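BauA (Acinetobacter baumannii, PDB 6HCP) probably imports ferric preacinetobactin across the outer membrane of Acinetobacter baumannii as a TonB-dependent siderophore receptor. Local coordinates at residues P267-W280 against I395-E407. Residues are numbered along the deposited sequence; the frame is centred on the assembly and turned at random.
Sequences PKPPKADTLLSPDW and IYDPNPNWGPKPE. With EDO (1,2-ethanediol), chain B; EDO (1,2-ethanediol), chain Q.
Y396 OH donates to K268 O at 2.5 Å; the hydroxyl lies in the carbonyl plane on a lone pair (C=O...donor angle 133°), and the bond ties the phenol end of the ring to the backbone of 267-280. The second direct bond, toward the other end of the contact, is nearly linear: W280 NE1 meets W402 O at 3.0 Å with an N-H...acceptor angle of 179°. The oxygen lies in the indole plane, yet the donor stands above the carbonyl plane, clear of the lone pairs. With CG between the backbone N and the carbonyl carbon (chi1 52°), the W280 indole turns back over P278 and presents its other face to 404-406: P406 CD is 3.6 Å from the six-membered ring centroid, alongside K405 CA, while P278 CB of its own segment lies over the centre of the opposite face. The W402 indole lies flat against the backbone of 277-279, P278 CA standing 3.6 Å from its five-membered ring centroid; its NE1 reaches L275 O through a water. Beside Y396, I395 packs against L276 and P267, its CB 3.6 Å from L276 CD2 and its CD1 3.7 Å from P267 CG. The Y396 end also adjoins a subunit interface, where K268 NZ forms a salt bridge with D219 of the third subunit. Proline-rich and irregular, the paired segments are loops between strands of a TonB-dependent receptor beta-barrel.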
loop_
_atom_site.group_PDB
_atom_site.type_symbol
_atom_site.label_atom_id
_atom_site.label_comp_id
_atom_site.label_asym_id
_atom_site.label_seq_id
_atom_site.Cartn_x
_atom_site.Cartn_y
_atom_site.Cartn_z
ATOM N N PRO A 267 -10.970 -20.451 -12.423
ATOM C CA PRO A 267 -10.285 -20.458 -11.135
ATOM C C PRO A 267 -10.108 -19.026 -10.621
ATOM O O PRO A 267 -10.316 -18.037 -11.344
ATOM C CB PRO A 267 -8.936 -21.096 -11.470
ATOM C CG PRO A 267 -8.682 -20.631 -12.886
ATOM C CD PRO A 267 -10.049 -20.549 -13.555
ATOM N N LYS A 268 -9.782 -18.916 -9.338
ATOM C CA LYS A 268 -9.564 -17.628 -8.737
ATOM C C LYS A 268 -8.450 -16.882 -9.460
ATOM O O LYS A 268 -7.469 -17.476 -9.909
ATOM C CB LYS A 268 -9.253 -17.803 -7.251
ATOM C CG LYS A 268 -10.469 -18.226 -6.444
ATOM C CD LYS A 268 -10.374 -17.828 -4.980
ATOM C CE LYS A 268 -11.249 -18.679 -4.093
ATOM N NZ LYS A 268 -12.656 -18.515 -4.499
ATOM N N PRO A 269 -8.614 -15.556 -9.665
ATOM C CA PRO A 269 -7.612 -14.776 -10.376
ATOM C C PRO A 269 -6.295 -14.751 -9.608
ATOM O O PRO A 269 -6.283 -14.649 -8.390
ATOM C CB PRO A 269 -8.226 -13.377 -10.498
ATOM C CG PRO A 269 -9.290 -13.317 -9.439
ATOM C CD PRO A 269 -9.762 -14.744 -9.230
ATOM N N PRO A 270 -5.165 -14.942 -10.310
ATOM C CA PRO A 270 -3.841 -14.648 -9.760
ATOM C C PRO A 270 -3.761 -13.174 -9.367
ATOM O O PRO A 270 -4.641 -12.375 -9.726
ATOM C CB PRO A 270 -2.874 -14.920 -10.927
ATOM C CG PRO A 270 -3.660 -15.787 -11.872
ATOM C CD PRO A 270 -5.102 -15.359 -11.714
ATOM N N LYS A 271 -2.663 -12.797 -8.714
ATOM C CA LYS A 271 -2.515 -11.403 -8.298
ATOM C C LYS A 271 -2.534 -10.503 -9.537
ATOM O O LYS A 271 -2.112 -10.905 -10.644
ATOM C CB LYS A 271 -1.267 -11.226 -7.420
ATOM C CG LYS A 271 0.050 -11.659 -8.020
ATOM C CD LYS A 271 1.205 -11.456 -7.031
ATOM C CE LYS A 271 2.542 -11.915 -7.576
ATOM N NZ LYS A 271 2.906 -11.193 -8.822
ATOM N N ALA A 272 -2.933 -9.251 -9.307
ATOM C CA ALA A 272 -3.352 -8.348 -10.370
ATOM C C ALA A 272 -2.208 -8.023 -11.336
ATOM O O ALA A 272 -2.474 -7.697 -12.498
ATOM C CB ALA A 272 -3.958 -7.098 -9.772
ATOM N N ASP A 273 -0.938 -8.122 -10.894
ATOM C CA ASP A 273 0.180 -7.732 -11.751
ATOM C C ASP A 273 0.740 -8.932 -12.535
ATOM O O ASP A 273 1.722 -8.801 -13.219
ATOM C CB ASP A 273 1.297 -7.012 -10.978
ATOM C CG ASP A 273 1.873 -7.805 -9.813
ATOM O OD1 ASP A 273 1.416 -8.933 -9.577
ATOM O OD2 ASP A 273 2.751 -7.266 -9.115
ATOM N N THR A 274 0.034 -10.062 -12.533
ATOM C CA THR A 274 0.436 -11.251 -13.263
ATOM C C THR A 274 0.221 -11.018 -14.770
ATOM O O THR A 274 -0.841 -10.613 -15.170
ATOM C CB THR A 274 -0.372 -12.464 -12.791
ATOM O OG1 THR A 274 -0.244 -12.625 -11.375
ATOM C CG2 THR A 274 -0.001 -13.751 -13.486
ATOM N N LEU A 275 1.168 -11.479 -15.587
ATOM C CA LEU A 275 1.015 -11.524 -17.032
ATOM C C LEU A 275 0.782 -12.980 -17.441
ATOM O O LEU A 275 1.624 -13.831 -17.224
ATOM C CB LEU A 275 2.273 -10.973 -17.700
ATOM C CG LEU A 275 2.229 -10.999 -19.222
ATOM C CD1 LEU A 275 1.088 -10.135 -19.747
ATOM C CD2 LEU A 275 3.560 -10.572 -19.810
ATOM N N LEU A 276 -0.379 -13.253 -18.031
ATOM C CA LEU A 276 -0.771 -14.631 -18.379
ATOM C C LEU A 276 -0.530 -14.945 -19.863
ATOM O O LEU A 276 -1.010 -15.952 -20.382
ATOM C CB LEU A 276 -2.239 -14.825 -18.010
ATOM C CG LEU A 276 -2.531 -14.868 -16.513
ATOM C CD1 LEU A 276 -4.000 -15.119 -16.267
ATOM C CD2 LEU A 276 -1.686 -15.942 -15.816
ATOM N N SER A 277 0.240 -14.091 -20.526
ATOM C CA SER A 277 0.662 -14.302 -21.896
ATOM C C SER A 277 2.187 -14.324 -21.923
ATOM O O SER A 277 2.822 -13.840 -20.986
ATOM C CB SER A 277 0.092 -13.191 -22.803
ATOM O OG SER A 277 -1.334 -13.123 -22.720
ATOM N N PRO A 278 2.820 -14.783 -23.020
ATOM C CA PRO A 278 4.279 -14.880 -23.072
ATOM C C PRO A 278 4.989 -13.563 -22.734
ATOM O O PRO A 278 4.672 -12.516 -23.287
ATOM C CB PRO A 278 4.565 -15.315 -24.519
ATOM C CG PRO A 278 3.311 -16.041 -24.958
ATOM C CD PRO A 278 2.176 -15.402 -24.189
ATOM N N ASP A 279 6.017 -13.647 -21.868
ATOM C CA ASP A 279 6.815 -12.494 -21.497
ATOM C C ASP A 279 7.508 -11.931 -22.738
ATOM O O ASP A 279 7.656 -10.721 -22.844
ATOM C CB ASP A 279 7.801 -12.786 -20.344
ATOM C CG ASP A 279 8.586 -14.087 -20.436
ATOM O OD1 ASP A 279 8.785 -14.572 -21.575
ATOM O OD2 ASP A 279 9.017 -14.606 -19.365
ATOM N N TRP A 280 7.797 -12.788 -23.722
ATOM C CA TRP A 280 8.473 -12.345 -24.950
ATOM C C TRP A 280 7.488 -11.788 -25.992
ATOM O O TRP A 280 7.923 -11.253 -27.008
ATOM C CB TRP A 280 9.312 -13.476 -25.544
ATOM C CG TRP A 280 8.595 -14.770 -25.760
ATOM C CD1 TRP A 280 8.758 -15.921 -25.037
ATOM C CD2 TRP A 280 7.671 -15.094 -26.820
ATOM N NE1 TRP A 280 7.976 -16.916 -25.554
ATOM C CE2 TRP A 280 7.321 -16.448 -26.663
ATOM C CE3 TRP A 280 7.152 -14.389 -27.913
ATOM C CZ2 TRP A 280 6.436 -17.095 -27.519
ATOM C CZ3 TRP A 280 6.266 -15.023 -28.748
ATOM C CH2 TRP A 280 5.927 -16.361 -28.569
ATOM N N ILE A 395 -1.122 -20.682 -14.293
ATOM C CA ILE A 395 -1.437 -19.265 -14.108
ATOM C C ILE A 395 -0.898 -18.752 -12.765
ATOM O O ILE A 395 -0.740 -17.545 -12.610
ATOM C CB ILE A 395 -2.942 -18.959 -14.231
ATOM C CG1 ILE A 395 -3.756 -19.561 -13.088
ATOM C CG2 ILE A 395 -3.463 -19.400 -15.596
ATOM C CD1 ILE A 395 -5.221 -19.209 -13.132
ATOM N N TYR A 396 -0.711 -19.642 -11.791
ATOM C CA TYR A 396 -0.233 -19.222 -10.487
ATOM C C TYR A 396 1.294 -19.310 -10.370
ATOM O O TYR A 396 1.833 -18.988 -9.309
ATOM C CB TYR A 396 -0.894 -20.064 -9.396
ATOM C CG TYR A 396 -2.401 -20.008 -9.414
ATOM C CD1 TYR A 396 -3.071 -18.829 -9.145
ATOM C CD2 TYR A 396 -3.150 -21.122 -9.740
ATOM C CE1 TYR A 396 -4.449 -18.749 -9.224
ATOM C CE2 TYR A 396 -4.537 -21.072 -9.774
ATOM C CZ TYR A 396 -5.185 -19.876 -9.546
ATOM O OH TYR A 396 -6.554 -19.829 -9.561
ATOM N N ASP A 397 1.996 -19.790 -11.399
ATOM C CA ASP A 397 3.472 -19.897 -11.335
ATOM C C ASP A 397 4.067 -18.497 -11.382
ATOM O O ASP A 397 3.863 -17.749 -12.346
ATOM C CB ASP A 397 4.027 -20.795 -12.445
ATOM C CG ASP A 397 5.496 -21.219 -12.340
ATOM O OD1 ASP A 397 6.258 -20.655 -11.532
ATOM O OD2 ASP A 397 5.902 -22.045 -13.164
ATOM N N PRO A 398 4.980 -18.159 -10.442
ATOM C CA PRO A 398 5.630 -16.848 -10.472
ATOM C C PRO A 398 6.748 -16.804 -11.507
ATOM O O PRO A 398 7.204 -15.736 -11.830
ATOM C CB PRO A 398 6.175 -16.648 -9.045
ATOM C CG PRO A 398 5.452 -17.685 -8.222
ATOM C CD PRO A 398 5.190 -18.841 -9.160
ATOM N N ASN A 399 7.173 -17.973 -12.016
ATOM C CA ASN A 399 8.286 -18.017 -12.934
ATOM C C ASN A 399 7.971 -18.953 -14.095
ATOM O O ASN A 399 8.745 -19.868 -14.388
ATOM C CB ASN A 399 9.592 -18.456 -12.263
ATOM C CG ASN A 399 10.790 -18.129 -13.118
ATOM O OD1 ASN A 399 10.909 -17.001 -13.587
ATOM N ND2 ASN A 399 11.639 -19.112 -13.399
ATOM N N PRO A 400 6.941 -18.642 -14.915
ATOM C CA PRO A 400 6.592 -19.521 -16.030
ATOM C C PRO A 400 7.713 -19.584 -17.075
ATOM O O PRO A 400 8.379 -18.599 -17.361
ATOM C CB PRO A 400 5.310 -18.865 -16.567
ATOM C CG PRO A 400 5.530 -17.393 -16.286
ATOM C CD PRO A 400 6.151 -17.400 -14.900
ATOM N N ASN A 401 7.853 -20.741 -17.717
ATOM C CA ASN A 401 8.806 -20.889 -18.806
ATOM C C ASN A 401 8.051 -20.770 -20.140
ATOM O O ASN A 401 7.304 -21.695 -20.485
ATOM C CB ASN A 401 9.497 -22.253 -18.745
ATOM C CG ASN A 401 10.497 -22.466 -19.861
ATOM O OD1 ASN A 401 10.716 -21.593 -20.700
ATOM N ND2 ASN A 401 11.108 -23.637 -19.886
ATOM N N TRP A 402 8.189 -19.618 -20.806
ATOM C CA TRP A 402 7.443 -19.320 -22.031
ATOM C C TRP A 402 8.207 -19.807 -23.268
ATOM O O TRP A 402 7.698 -19.711 -24.387
ATOM C CB TRP A 402 7.123 -17.827 -22.124
ATOM C CG TRP A 402 6.035 -17.407 -21.191
ATOM C CD1 TRP A 402 6.161 -16.633 -20.072
ATOM C CD2 TRP A 402 4.659 -17.801 -21.263
ATOM N NE1 TRP A 402 4.942 -16.501 -19.457
ATOM C CE2 TRP A 402 4.013 -17.237 -20.144
ATOM C CE3 TRP A 402 3.898 -18.513 -22.200
ATOM C CZ2 TRP A 402 2.636 -17.337 -19.964
ATOM C CZ3 TRP A 402 2.541 -18.612 -22.013
ATOM C CH2 TRP A 402 1.921 -18.039 -20.901
ATOM N N GLY A 403 9.422 -20.331 -23.070
ATOM C CA GLY A 403 10.205 -20.855 -24.186
ATOM C C GLY A 403 10.823 -19.738 -25.021
ATOM O O GLY A 403 10.766 -18.558 -24.677
ATOM N N PRO A 404 11.527 -20.079 -26.119
ATOM C CA PRO A 404 12.176 -19.062 -26.937
ATOM C C PRO A 404 11.165 -18.231 -27.752
ATOM O O PRO A 404 10.032 -18.665 -27.993
ATOM C CB PRO A 404 13.106 -19.883 -27.839
ATOM C CG PRO A 404 12.492 -21.270 -27.898
ATOM C CD PRO A 404 11.638 -21.441 -26.660
ATOM N N LYS A 405 11.567 -17.001 -28.069
ATOM C CA LYS A 405 10.818 -16.103 -28.889
ATOM C C LYS A 405 10.982 -16.490 -30.354
ATOM O O LYS A 405 12.078 -16.424 -30.886
ATOM C CB LYS A 405 11.334 -14.686 -28.677
ATOM C CG LYS A 405 10.580 -13.604 -29.433
ATOM C CD LYS A 405 11.357 -12.314 -29.480
ATOM C CE LYS A 405 10.476 -11.090 -29.440
ATOM N NZ LYS A 405 11.244 -9.882 -29.053
ATOM N N PRO A 406 9.898 -16.816 -31.085
ATOM C CA PRO A 406 10.028 -17.125 -32.506
ATOM C C PRO A 406 10.401 -15.861 -33.283
ATOM O O PRO A 406 9.992 -14.750 -32.939
ATOM C CB PRO A 406 8.665 -17.688 -32.929
ATOM C CG PRO A 406 7.708 -17.362 -31.791
ATOM C CD PRO A 406 8.539 -17.032 -30.569
ATOM N N GLU A 407 11.228 -16.036 -34.313
ATOM C CA GLU A 407 11.513 -14.975 -35.228
ATOM C C GLU A 407 10.201 -14.552 -35.910
ATOM O O GLU A 407 9.339 -15.383 -36.153
ATOM C CB GLU A 407 12.533 -15.450 -36.263
ATOM C CG GLU A 407 13.425 -14.334 -36.754
ATOM C CD GLU A 407 14.182 -14.694 -38.018
ATOM O OE1 GLU A 407 14.514 -15.888 -38.174
ATOM O OE2 GLU A 407 14.348 -13.806 -38.881
HETATM C C1 EDO B . 3.561 -12.593 -13.182
HETATM O O1 EDO B . 3.757 -12.440 -14.579
HETATM C C2 EDO B . 4.310 -13.860 -12.849
HETATM O O2 EDO B . 4.405 -14.490 -14.132
HETATM C C1 EDO Q . 9.110 -18.650 -37.519
HETATM O O1 EDO Q . 9.889 -17.503 -37.837
HETATM C C2 EDO Q . 9.952 -19.905 -37.670
HETATM O O2 EDO Q . 10.591 -20.183 -36.422
HETATM O O HOH W 1 4.205 -14.176 -18.160
HETATM O O HOH W 2 9.945 -17.575 -19.894
HETATM O O HOH W 3 9.825 -9.239 -26.920
#